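Local coordinates for protein DNA ligase (Archaeoglobus fulgidus, PDB 3GDE) that probably seals nicks in double-stranded DNA during replication, recombination and repair, using ATP and passing through an adenylated lysine intermediate, at residues F12-L16 against R28-F32; L42-L47 against D199-V205; F48-V53 against L161-M166; G169-I174 against P456-K460. All coordinates share one frame; numbering follows the deposited sequence.

Interaction 1. Residues F12-L16 against R28-F32; sequences FCERL and RIAAF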
loop_
_atom_site.group_PDB
_atom_site.type_symbol
_atom_site.label_atom_id
_atom_site.label_comp_id
_atom_site.label_asym_id
_atom_site.label_seq_id
_atom_site.Cartn_x
_atom_site.Cartn_y
_atom_site.Cartn_z
ATOM N N PHE A 12 4.534 -24.624 -8.825
ATOM C CA PHE A 12 3.200 -24.423 -8.256
ATOM C C PHE A 12 2.535 -23.151 -8.806
ATOM O O PHE A 12 1.363 -23.180 -9.174
ATOM C CB PHE A 12 3.259 -24.385 -6.727
ATOM C CG PHE A 12 1.959 -23.972 -6.078
ATOM C CD1 PHE A 12 0.827 -24.778 -6.180
ATOM C CD2 PHE A 12 1.876 -22.790 -5.358
ATOM C CE1 PHE A 12 -0.376 -24.403 -5.585
ATOM C CE2 PHE A 12 0.680 -22.404 -4.752
ATOM C CZ PHE A 12 -0.450 -23.210 -4.870
ATOM N N CYS A 13 3.292 -22.051 -8.864
ATOM C CA CYS A 13 2.786 -20.762 -9.357
ATOM C C CYS A 13 2.435 -20.806 -10.837
ATOM O O CYS A 13 1.416 -20.252 -11.257
ATOM C CB CYS A 13 3.806 -19.650 -9.114
ATOM S SG CYS A 13 3.970 -19.204 -7.389
ATOM N N GLU A 14 3.286 -21.468 -11.618
ATOM C CA GLU A 14 3.068 -21.618 -13.045
ATOM C C GLU A 14 1.706 -22.253 -13.339
ATOM O O GLU A 14 0.985 -21.797 -14.230
ATOM C CB GLU A 14 4.184 -22.433 -13.665
ATOM C CG GLU A 14 4.305 -22.220 -15.152
ATOM C CD GLU A 14 3.969 -23.450 -15.955
ATOM O OE1 GLU A 14 2.938 -24.106 -15.665
ATOM O OE2 GLU A 14 4.755 -23.767 -16.880
ATOM N N ARG A 15 1.357 -23.284 -12.565
ATOM C CA ARG A 15 0.085 -23.977 -12.714
ATOM C C ARG A 15 -1.122 -23.094 -12.356
ATOM O O ARG A 15 -2.202 -23.262 -12.913
ATOM C CB ARG A 15 0.099 -25.280 -11.908
ATOM C CG ARG A 15 0.622 -26.477 -12.699
ATOM C CD ARG A 15 1.207 -27.590 -11.812
ATOM N NE ARG A 15 2.671 -27.576 -11.850
ATOM C CZ ARG A 15 3.414 -28.261 -12.724
ATOM N NH1 ARG A 15 2.837 -29.047 -13.631
ATOM N NH2 ARG A 15 4.741 -28.162 -12.690
ATOM N N LEU A 16 -0.924 -22.138 -11.452
ATOM C CA LEU A 16 -1.980 -21.204 -11.050
ATOM C C LEU A 16 -2.327 -20.188 -12.131
ATOM O O LEU A 16 -3.426 -19.631 -12.125
ATOM C CB LEU A 16 -1.583 -20.446 -9.783
ATOM C CG LEU A 16 -1.448 -21.162 -8.446
ATOM C CD1 LEU A 16 -1.081 -20.140 -7.391
ATOM C CD2 LEU A 16 -2.717 -21.928 -8.063
ATOM N N ARG A 28 -6.539 -24.657 -4.427
ATOM C CA ARG A 28 -5.168 -25.015 -4.791
ATOM C C ARG A 28 -4.133 -24.471 -3.818
ATOM O O ARG A 28 -3.234 -25.197 -3.396
ATOM C CB ARG A 28 -4.826 -24.548 -6.207
ATOM C CG ARG A 28 -5.589 -25.268 -7.300
ATOM C CD ARG A 28 -5.075 -26.686 -7.475
ATOM N NE ARG A 28 -3.902 -26.765 -8.343
ATOM C CZ ARG A 28 -3.850 -27.475 -9.468
ATOM N NH1 ARG A 28 -4.906 -28.182 -9.864
ATOM N NH2 ARG A 28 -2.733 -27.494 -10.189
ATOM N N ILE A 29 -4.269 -23.197 -3.461
ATOM C CA ILE A 29 -3.318 -22.532 -2.559
ATOM C C ILE A 29 -3.380 -23.075 -1.131
ATOM O O ILE A 29 -2.342 -23.257 -0.504
ATOM C CB ILE A 29 -3.488 -20.985 -2.570
ATOM C CG1 ILE A 29 -3.146 -20.434 -3.963
ATOM C CG2 ILE A 29 -2.623 -20.313 -1.451
ATOM C CD1 ILE A 29 -3.535 -18.964 -4.163
ATOM N N ALA A 30 -4.596 -23.329 -0.634
ATOM C CA ALA A 30 -4.804 -23.963 0.671
ATOM C C ALA A 30 -4.128 -25.320 0.756
ATOM O O ALA A 30 -3.402 -25.593 1.715
ATOM C CB ALA A 30 -6.310 -24.106 0.979
ATOM N N ALA A 31 -4.371 -26.160 -0.248
ATOM C CA ALA A 31 -3.747 -27.489 -0.339
ATOM C C ALA A 31 -2.231 -27.428 -0.252
ATOM O O ALA A 31 -1.627 -28.192 0.499
ATOM C CB ALA A 31 -4.197 -28.225 -1.639
ATOM N N PHE A 32 -1.623 -26.520 -1.019
ATOM C CA PHE A 32 -0.166 -26.302 -0.995
ATOM C C PHE A 32 0.353 -25.878 0.377
ATOM O O PHE A 32 1.328 -26.437 0.884
ATOM C CB PHE A 32 0.226 -25.238 -2.034
ATOM C CG PHE A 32 1.706 -25.169 -2.310
ATOM C CD1 PHE A 32 2.321 -26.110 -3.142
ATOM C CD2 PHE A 32 2.485 -24.148 -1.754
ATOM C CE1 PHE A 32 3.691 -26.037 -3.409
ATOM C CE2 PHE A 32 3.864 -24.073 -2.008
ATOM C CZ PHE A 32 4.468 -25.021 -2.827
HETATM O O HOH W 1 -1.166 -24.888 -8.733
#
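The ring of Phe12 lies flat against the ring of Phe32, the two planes only 8° apart and their centroids separated by 4.0 Å, a face-to-face stack between two nearly antiparallel helix segments. Both aromatic side chains leave their helices in the same way, with CG anti to the backbone N (chi1 171° in Phe12, -167° in Phe32), which points both rings into the space between the helices, whose segment axes are 11.6 Å apart at closest approach. The overlap extends past the rings themselves: Phe32 CB sits over the face of Phe12, 3.6 Å from Phe12 CZ, a CH-pi contact. At the edge of the Phe12 ring, CZ meets Ile29 CA at 3.7 Å. Leu16, one turn beyond Phe12, divides its two methyls, CD1 reaching Ile29 CG1 while CD2 passes Arg28 CB at 3.8 Å. On the polar side, the Arg28 chain curves, bent at chi2 and chi3, toward helix 6-16. This brings its guanidinium near Arg15 CB and lets a water link the segments, donating to Phe12 O at 3.1 Å and accepting a weak bond from Arg28 NE. Helix 6-16 and helix 22-34 thus pair inside the N-terminal, DNA-binding part of the ligase; helix 39-49 packs against both through Ile49, and helix 172-182 meets Ile29 through Ile174, Met175 and Ala178.

Interaction 2. Residues L42-L47 against D199-V205; sequences LYDVVL and DLGRVAV
Val46 spreads its two methyl groups over the start of helix 200-216, CG2 packing on Ala204 CB at 3.7 Å and CG1 on Leu200 CB at 3.9 Å. One turn earlier, Leu42 carries the apolar patch onward, its CD2 resting near Ala204 O and the side chain of Val205. The backbones come nearest where Tyr43 CA and Gly201 CA lie 4.3 Å apart; with no side chain on the glycine, Leu47 CD1 can approach Gly201 N to 3.5 Å. This is close helix-helix packing within an all-helical region of the ligase, the segment axes 8.1 Å apart and their directions 135° from parallel. Tyr43 forms the boundary of the apolar zone. A chi1 of -177° swings its ring away from its own backbone N and past Gly201 toward the helix start, with Leu47 CD1 over one face near the rim. There the phenol OH donates to the syn lone pair of Asp199 OD2 at 2.5 Å, ring and carboxylate planes 66° apart. Asp199 is also the N-cap: its other oxygen, OD1, accepts from Arg202 N at 3.2 Å, the donor standing above the carboxylate plane, and more weakly from Gly201 N.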
loop_
_atom_site.group_PDB
_atom_site.type_symbol
_atom_site.label_atom_id
_atom_site.label_comp_id
_atom_site.label_asym_id
_atom_site.label_seq_id
_atom_site.Cartn_x
_atom_site.Cartn_y
_atom_site.Cartn_z
ATOM N N LEU A 42 6.854 -21.630 4.965
ATOM C CA LEU A 42 5.434 -21.243 4.966
ATOM C C LEU A 42 5.306 -19.719 4.912
ATOM O O LEU A 42 4.646 -19.173 4.034
ATOM C CB LEU A 42 4.684 -21.804 6.192
ATOM C CG LEU A 42 3.214 -21.332 6.349
ATOM C CD1 LEU A 42 2.347 -21.693 5.131
ATOM C CD2 LEU A 42 2.552 -21.828 7.637
ATOM N N TYR A 43 5.974 -19.058 5.853
ATOM C CA TYR A 43 6.055 -17.606 5.927
ATOM C C TYR A 43 6.476 -17.011 4.591
ATOM O O TYR A 43 5.789 -16.154 4.030
ATOM C CB TYR A 43 7.042 -17.198 7.025
ATOM C CG TYR A 43 7.142 -15.709 7.240
ATOM C CD1 TYR A 43 6.353 -15.070 8.202
ATOM C CD2 TYR A 43 8.024 -14.934 6.480
ATOM C CE1 TYR A 43 6.441 -13.692 8.403
ATOM C CE2 TYR A 43 8.121 -13.562 6.669
ATOM C CZ TYR A 43 7.323 -12.944 7.631
ATOM O OH TYR A 43 7.420 -11.581 7.816
ATOM N N ASP A 44 7.601 -17.476 4.070
ATOM C CA ASP A 44 8.101 -16.961 2.805
ATOM C C ASP A 44 7.131 -17.197 1.646
ATOM O O ASP A 44 6.906 -16.298 0.845
ATOM C CB ASP A 44 9.477 -17.548 2.493
ATOM C CG ASP A 44 10.570 -16.964 3.359
ATOM O OD1 ASP A 44 10.417 -15.822 3.851
ATOM O OD2 ASP A 44 11.599 -17.651 3.547
ATOM N N VAL A 45 6.539 -18.383 1.573
ATOM C CA VAL A 45 5.609 -18.697 0.476
ATOM C C VAL A 45 4.383 -17.763 0.494
ATOM O O VAL A 45 3.928 -17.312 -0.556
ATOM C CB VAL A 45 5.203 -20.212 0.478
ATOM C CG1 VAL A 45 3.971 -20.479 -0.389
ATOM C CG2 VAL A 45 6.350 -21.054 -0.005
ATOM N N VAL A 46 3.867 -17.474 1.689
ATOM C CA VAL A 46 2.688 -16.630 1.821
ATOM C C VAL A 46 2.997 -15.198 1.350
ATOM O O VAL A 46 2.239 -14.615 0.565
ATOM C CB VAL A 46 2.090 -16.665 3.259
ATOM C CG1 VAL A 46 1.040 -15.580 3.436
ATOM C CG2 VAL A 46 1.473 -18.031 3.536
ATOM N N LEU A 47 4.119 -14.655 1.817
ATOM C CA LEU A 47 4.612 -13.378 1.315
ATOM C C LEU A 47 4.859 -13.428 -0.190
ATOM O O LEU A 47 4.226 -12.682 -0.938
ATOM C CB LEU A 47 5.865 -12.928 2.071
ATOM C CG LEU A 47 5.595 -11.983 3.247
ATOM C CD1 LEU A 47 4.867 -12.682 4.380
ATOM C CD2 LEU A 47 6.886 -11.316 3.754
ATOM N N ASP A 199 1.055 -8.590 8.711
ATOM C CA ASP A 199 1.966 -9.575 8.161
ATOM C C ASP A 199 1.199 -10.883 7.978
ATOM O O ASP A 199 0.986 -11.619 8.945
ATOM C CB ASP A 199 3.162 -9.771 9.104
ATOM C CG ASP A 199 4.268 -10.639 8.498
ATOM O OD1 ASP A 199 4.008 -11.431 7.560
ATOM O OD2 ASP A 199 5.412 -10.533 8.975
ATOM N N LEU A 200 0.786 -11.164 6.737
ATOM C CA LEU A 200 0.039 -12.379 6.415
ATOM C C LEU A 200 0.834 -13.651 6.637
ATOM O O LEU A 200 0.262 -14.704 6.912
ATOM C CB LEU A 200 -0.481 -12.350 4.971
ATOM C CG LEU A 200 -1.982 -12.162 4.764
ATOM C CD1 LEU A 200 -2.369 -12.559 3.344
ATOM C CD2 LEU A 200 -2.825 -12.949 5.785
ATOM N N GLY A 201 2.151 -13.553 6.492
ATOM C CA GLY A 201 3.049 -14.667 6.773
ATOM C C GLY A 201 3.002 -15.069 8.234
ATOM O O GLY A 201 2.824 -16.247 8.550
ATOM N N ARG A 202 3.154 -14.078 9.118
ATOM C CA ARG A 202 3.003 -14.262 10.557
ATOM C C ARG A 202 1.646 -14.886 10.890
ATOM O O ARG A 202 1.561 -15.810 11.694
ATOM C CB ARG A 202 3.139 -12.915 11.277
ATOM C CG ARG A 202 3.861 -12.981 12.613
ATOM C CD ARG A 202 2.988 -12.691 13.822
ATOM N NE ARG A 202 2.951 -11.263 14.101
ATOM C CZ ARG A 202 2.831 -10.702 15.305
ATOM N NH1 ARG A 202 2.745 -11.441 16.409
ATOM N NH2 ARG A 202 2.803 -9.372 15.396
ATOM N N VAL A 203 0.592 -14.361 10.277
ATOM C CA VAL A 203 -0.764 -14.874 10.469
ATOM C C VAL A 203 -0.892 -16.355 10.051
ATOM O O VAL A 203 -1.494 -17.153 10.777
ATOM C CB VAL A 203 -1.822 -13.964 9.756
ATOM C CG1 VAL A 203 -3.190 -14.628 9.689
ATOM C CG2 VAL A 203 -1.941 -12.628 10.475
ATOM N N ALA A 204 -0.322 -16.713 8.899
ATOM C CA ALA A 204 -0.353 -18.091 8.406
ATOM C C ALA A 204 0.336 -19.044 9.390
ATOM O O ALA A 204 -0.201 -20.113 9.717
ATOM C CB ALA A 204 0.283 -18.185 7.035
ATOM N N VAL A 205 1.503 -18.632 9.883
ATOM C CA VAL A 205 2.254 -19.431 10.841
ATOM C C VAL A 205 1.466 -19.652 12.144
ATOM O O VAL A 205 1.486 -20.743 12.704
ATOM C CB VAL A 205 3.664 -18.841 11.101
ATOM C CG1 VAL A 205 4.409 -19.615 12.210
ATOM C CG2 VAL A 205 4.483 -18.827 9.803
#

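Interaction 3. Residues F48-V53 against L161-M166; sequences FITGKV and LILNEM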
loop_
_atom_site.group_PDB
_atom_site.type_symbol
_atom_site.label_atom_id
_atom_site.label_comp_id
_atom_site.label_asym_id
_atom_site.label_seq_id
_atom_site.Cartn_x
_atom_site.Cartn_y
_atom_site.Cartn_z
ATOM N N PHE A 48 5.743 -14.330 -0.623
ATOM C CA PHE A 48 6.166 -14.412 -2.022
ATOM C C PHE A 48 5.022 -14.527 -3.042
ATOM O O PHE A 48 5.070 -13.894 -4.094
ATOM C CB PHE A 48 7.189 -15.540 -2.240
ATOM C CG PHE A 48 8.512 -15.321 -1.532
ATOM C CD1 PHE A 48 8.744 -14.179 -0.772
ATOM C CD2 PHE A 48 9.532 -16.253 -1.651
ATOM C CE1 PHE A 48 9.960 -13.983 -0.125
ATOM C CE2 PHE A 48 10.749 -16.065 -1.021
ATOM C CZ PHE A 48 10.966 -14.936 -0.246
ATOM N N ILE A 49 3.989 -15.310 -2.736
ATOM C CA ILE A 49 2.875 -15.463 -3.682
ATOM C C ILE A 49 2.098 -14.148 -3.898
ATOM O O ILE A 49 1.478 -13.951 -4.955
ATOM C CB ILE A 49 1.935 -16.647 -3.301
ATOM C CG1 ILE A 49 1.002 -17.003 -4.464
ATOM C CG2 ILE A 49 1.153 -16.339 -2.022
ATOM C CD1 ILE A 49 0.337 -18.380 -4.333
ATOM N N THR A 50 2.155 -13.254 -2.908
ATOM C CA THR A 50 1.502 -11.944 -3.004
ATOM C C THR A 50 2.382 -10.874 -3.655
ATOM O O THR A 50 2.002 -9.705 -3.685
ATOM C CB THR A 50 1.026 -11.420 -1.628
ATOM O OG1 THR A 50 2.143 -11.314 -0.739
ATOM C CG2 THR A 50 -0.011 -12.346 -1.019
ATOM N N GLY A 51 3.551 -11.273 -4.159
ATOM C CA GLY A 51 4.519 -10.332 -4.716
ATOM C C GLY A 51 5.239 -9.475 -3.693
ATOM O O GLY A 51 5.745 -8.410 -4.035
ATOM N N LYS A 52 5.294 -9.939 -2.442
ATOM C CA LYS A 52 5.964 -9.201 -1.360
ATOM C C LYS A 52 7.165 -9.964 -0.828
ATOM O O LYS A 52 7.125 -11.188 -0.663
ATOM C CB LYS A 52 5.027 -8.969 -0.161
ATOM C CG LYS A 52 3.877 -7.986 -0.348
ATOM C CD LYS A 52 3.054 -7.952 0.958
ATOM C CE LYS A 52 1.692 -7.304 0.777
ATOM N NZ LYS A 52 0.789 -8.064 -0.165
ATOM N N VAL A 53 8.217 -9.224 -0.516
ATOM C CA VAL A 53 9.379 -9.779 0.160
ATOM C C VAL A 53 9.366 -9.335 1.632
ATOM O O VAL A 53 9.720 -10.117 2.528
ATOM C CB VAL A 53 10.681 -9.381 -0.577
ATOM C CG1 VAL A 53 11.899 -9.895 0.140
ATOM C CG2 VAL A 53 10.654 -9.891 -2.019
ATOM N N LEU A 161 8.808 -11.473 -8.594
ATOM C CA LEU A 161 8.777 -11.201 -7.161
ATOM C C LEU A 161 9.465 -9.871 -6.845
ATOM O O LEU A 161 8.876 -9.021 -6.178
ATOM C CB LEU A 161 9.406 -12.371 -6.380
ATOM C CG LEU A 161 9.533 -12.357 -4.853
ATOM C CD1 LEU A 161 8.221 -11.985 -4.157
ATOM C CD2 LEU A 161 10.035 -13.721 -4.357
ATOM N N ILE A 162 10.691 -9.693 -7.341
ATOM C CA ILE A 162 11.426 -8.426 -7.218
ATOM C C ILE A 162 10.642 -7.227 -7.796
ATOM O O ILE A 162 10.682 -6.127 -7.250
ATOM C CB ILE A 162 12.823 -8.518 -7.893
ATOM C CG1 ILE A 162 13.721 -9.512 -7.142
ATOM C CG2 ILE A 162 13.495 -7.117 -7.989
ATOM C CD1 ILE A 162 14.912 -9.976 -7.933
ATOM N N LEU A 163 9.934 -7.458 -8.897
ATOM C CA LEU A 163 9.097 -6.440 -9.535
ATOM C C LEU A 163 7.705 -6.329 -8.899
ATOM O O LEU A 163 6.895 -5.511 -9.325
ATOM C CB LEU A 163 8.980 -6.721 -11.042
ATOM C CG LEU A 163 10.303 -6.563 -11.811
ATOM C CD1 LEU A 163 10.176 -6.995 -13.258
ATOM C CD2 LEU A 163 10.843 -5.143 -11.711
ATOM N N ASN A 164 7.441 -7.165 -7.891
ATOM C CA ASN A 164 6.196 -7.152 -7.118
ATOM C C ASN A 164 4.879 -7.430 -7.876
ATOM O O ASN A 164 3.800 -7.153 -7.341
ATOM C CB ASN A 164 6.075 -5.867 -6.271
ATOM C CG ASN A 164 7.289 -5.630 -5.343
ATOM O OD1 ASN A 164 7.741 -4.485 -5.196
ATOM N ND2 ASN A 164 7.817 -6.702 -4.723
ATOM N N GLU A 165 4.964 -7.973 -9.091
ATOM C CA GLU A 165 3.779 -8.439 -9.830
ATOM C C GLU A 165 3.937 -9.871 -10.352
ATOM O O GLU A 165 4.578 -10.116 -11.374
ATOM C CB GLU A 165 3.295 -7.434 -10.924
ATOM C CG GLU A 165 3.991 -7.443 -12.299
ATOM C CD GLU A 165 3.065 -7.092 -13.518
ATOM O OE1 GLU A 165 1.803 -7.157 -13.435
ATOM O OE2 GLU A 165 3.624 -6.770 -14.595
ATOM N N MET A 166 3.339 -10.817 -9.625
ATOM C CA MET A 166 3.477 -12.256 -9.898
ATOM C C MET A 166 2.640 -12.724 -11.091
ATOM O O MET A 166 2.959 -13.737 -11.722
ATOM C CB MET A 166 3.099 -13.068 -8.650
ATOM C CG MET A 166 3.974 -12.820 -7.433
ATOM S SD MET A 166 5.722 -13.082 -7.786
ATOM C CE MET A 166 5.933 -14.829 -7.506
HETATM O O HOH W 2 1.704 -7.685 -5.547
#
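Leu161 and Asn164 bring a Schellman motif at the end of helix 152-162 against the turn that follows helix 39-49, so two helix C-termini meet around Gly51. Both turns contain a residue of positive phi, Gly51 in one and Asn164 in the other, and their CA atoms lie 4.3 Å apart. The apolar part belongs mainly to Leu161. Its CD2 forms a CH-pi contact over one face of the Phe48 ring, 3.8 Å from the centroid, while CD1 touches Val53 CG2 at 3.9 Å. The trans chi1 of 179° extends the branched end toward these two partners. Met166, bent at chi2 and chi3, curls against the turn, placing CG 3.6 Å from Gly51 N and CE close to Phe48 O. Helix 117-129 adds Phe124, which packs on both Leu161 and Val53. Polar links join the two turns as well. A water donates to both Thr50 O and Asn164 O, bridging them. Gly51 O also receives a CA-H...O contact from Asn164 CA. The direct side-chain bond is weak: Asn164 ND2 reaches Gly51 O at 2.8 Å, but its N-H...O angle is only 128°.

Interaction 4. Residues G169-I174 against P456-K460; sequences GVGEGI and PVTGK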
loop_
_atom_site.group_PDB
_atom_site.type_symbol
_atom_site.label_atom_id
_atom_site.label_comp_id
_atom_site.label_asym_id
_atom_site.label_seq_id
_atom_site.Cartn_x
_atom_site.Cartn_y
_atom_site.Cartn_z
ATOM N N GLY A 169 -3.125 -13.772 -10.654
ATOM C CA GLY A 169 -4.516 -13.500 -10.326
ATOM C C GLY A 169 -4.828 -13.766 -8.858
ATOM O O GLY A 169 -5.975 -14.052 -8.503
ATOM N N VAL A 170 -3.813 -13.640 -8.004
ATOM C CA VAL A 170 -3.946 -13.909 -6.574
ATOM C C VAL A 170 -3.710 -12.623 -5.784
ATOM O O VAL A 170 -2.644 -12.013 -5.859
ATOM C CB VAL A 170 -2.956 -15.013 -6.103
ATOM C CG1 VAL A 170 -3.016 -15.204 -4.594
ATOM C CG2 VAL A 170 -3.211 -16.326 -6.838
ATOM N N GLY A 171 -4.732 -12.199 -5.057
ATOM C CA GLY A 171 -4.610 -11.030 -4.207
ATOM C C GLY A 171 -4.755 -11.384 -2.742
ATOM O O GLY A 171 -4.662 -12.558 -2.345
ATOM N N GLU A 172 -4.997 -10.344 -1.954
ATOM C CA GLU A 172 -5.114 -10.416 -0.508
ATOM C C GLU A 172 -6.316 -11.254 -0.093
ATOM O O GLU A 172 -6.224 -12.038 0.852
ATOM C CB GLU A 172 -5.275 -8.995 0.041
ATOM C CG GLU A 172 -4.418 -8.685 1.246
ATOM C CD GLU A 172 -3.039 -8.183 0.877
ATOM O OE1 GLU A 172 -2.284 -8.919 0.188
ATOM O OE2 GLU A 172 -2.701 -7.047 1.306
ATOM N N GLY A 173 -7.432 -11.082 -0.808
ATOM C CA GLY A 173 -8.684 -11.789 -0.537
ATOM C C GLY A 173 -8.565 -13.299 -0.713
ATOM O O GLY A 173 -8.992 -14.074 0.139
ATOM N N ILE A 174 -7.977 -13.720 -1.828
ATOM C CA ILE A 174 -7.740 -15.143 -2.051
ATOM C C ILE A 174 -6.820 -15.721 -0.966
ATOM O O ILE A 174 -7.116 -16.773 -0.392
ATOM C CB ILE A 174 -7.214 -15.402 -3.464
ATOM C CG1 ILE A 174 -8.354 -15.208 -4.467
ATOM C CG2 ILE A 174 -6.574 -16.801 -3.567
ATOM C CD1 ILE A 174 -7.902 -15.107 -5.915
ATOM N N PRO A 456 -9.025 -6.074 -4.921
ATOM C CA PRO A 456 -8.222 -6.575 -3.803
ATOM C C PRO A 456 -8.306 -8.097 -3.558
ATOM O O PRO A 456 -7.484 -8.625 -2.822
ATOM C CB PRO A 456 -8.773 -5.796 -2.605
ATOM C CG PRO A 456 -10.178 -5.531 -2.967
ATOM C CD PRO A 456 -10.178 -5.291 -4.452
ATOM N N VAL A 457 -9.268 -8.792 -4.162
ATOM C CA VAL A 457 -9.291 -10.252 -4.027
ATOM C C VAL A 457 -8.311 -10.969 -4.965
ATOM O O VAL A 457 -7.629 -11.909 -4.545
ATOM C CB VAL A 457 -10.738 -10.908 -3.974
ATOM C CG1 VAL A 457 -11.864 -9.871 -3.917
ATOM C CG2 VAL A 457 -10.945 -11.994 -5.070
ATOM N N THR A 458 -8.212 -10.489 -6.205
ATOM C CA THR A 458 -7.345 -11.094 -7.205
ATOM C C THR A 458 -6.032 -10.331 -7.439
ATOM O O THR A 458 -5.114 -10.847 -8.087
ATOM C CB THR A 458 -8.076 -11.224 -8.564
ATOM O OG1 THR A 458 -8.394 -9.916 -9.067
ATOM C CG2 THR A 458 -9.361 -12.047 -8.419
ATOM N N GLY A 459 -5.962 -9.096 -6.939
ATOM C CA GLY A 459 -4.854 -8.181 -7.233
ATOM C C GLY A 459 -4.805 -7.669 -8.674
ATOM O O GLY A 459 -3.833 -7.033 -9.087
ATOM N N LYS A 460 -5.839 -7.960 -9.453
ATOM C CA LYS A 460 -5.893 -7.488 -10.840
ATOM C C LYS A 460 -6.188 -5.984 -10.907
ATOM O O LYS A 460 -6.858 -5.440 -10.032
ATOM C CB LYS A 460 -6.912 -8.298 -11.644
ATOM C CG LYS A 460 -6.429 -9.717 -11.958
ATOM C CD LYS A 460 -7.575 -10.698 -12.137
ATOM C CE LYS A 460 -7.843 -10.988 -13.590
ATOM N NZ LYS A 460 -8.679 -12.221 -13.756
#
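The N-terminus of helix 172-182, with Gly171 at the N-cap position, gives its first N-H groups to carbonyls of a distant loop, the turn between strands 446-454 and 461-467 of the C-terminal OB-fold domain. Pro456 O accepts from Gly173 N at 3.2 Å with the donor tilted 21° from the carbonyl plane, whereas Val457 O takes Ile174 N at 3.3 Å in the carbonyl plane, on a lone pair. A weaker bond from Gly171 N also ends on Val457 O, giving that oxygen two donors. The close fit depends on glycines: Gly171 CA lies 4.1 Å from Thr458 CA and Gly173 CA 3.9 Å from Val457 CA, and at both positions a CB would point into the loop and clash, with its backbone or with Val457 CB. Ile174 lays CG1 against Val457 O at 3.4 Å and crosses the Val457 side chain at about a right angle, while Thr458 CB approaches Gly169 O at 3.5 Å. Glu172 turns its carboxylate elsewhere, to Tyr194 and Lys52. Within the loop, Thr458 OG1 accepts from Lys460 N at 3.2 Å, the mark of an ST turn, here connecting two antiparallel strands of an OB fold.

How the interactions relate
Helix 39-49 is the shared element: it supplies one side of interactions 2 and 3, whose centres lie 13 Å apart, and packs on interaction 1. Ile49 CD1 reaches Leu16 CD1 at 3.8 Å, and Val45 CG1 reaches Phe32 CE2 at 3.9 Å. Ile29 then connects interaction 1 to interaction 4, its CD1 lying 3.8 Å from Ile174 CG2. Interactions 3 and 4 are joined by a salt bridge, Lys52 NZ to Glu172 OE1 at 3.2 Å. Interaction 4 alone brings in the OB-fold domain, consistent with the closed conformation, and approaches the predicted ATP site: the side chain of Glu172 is about 11 Å from that of Arg272.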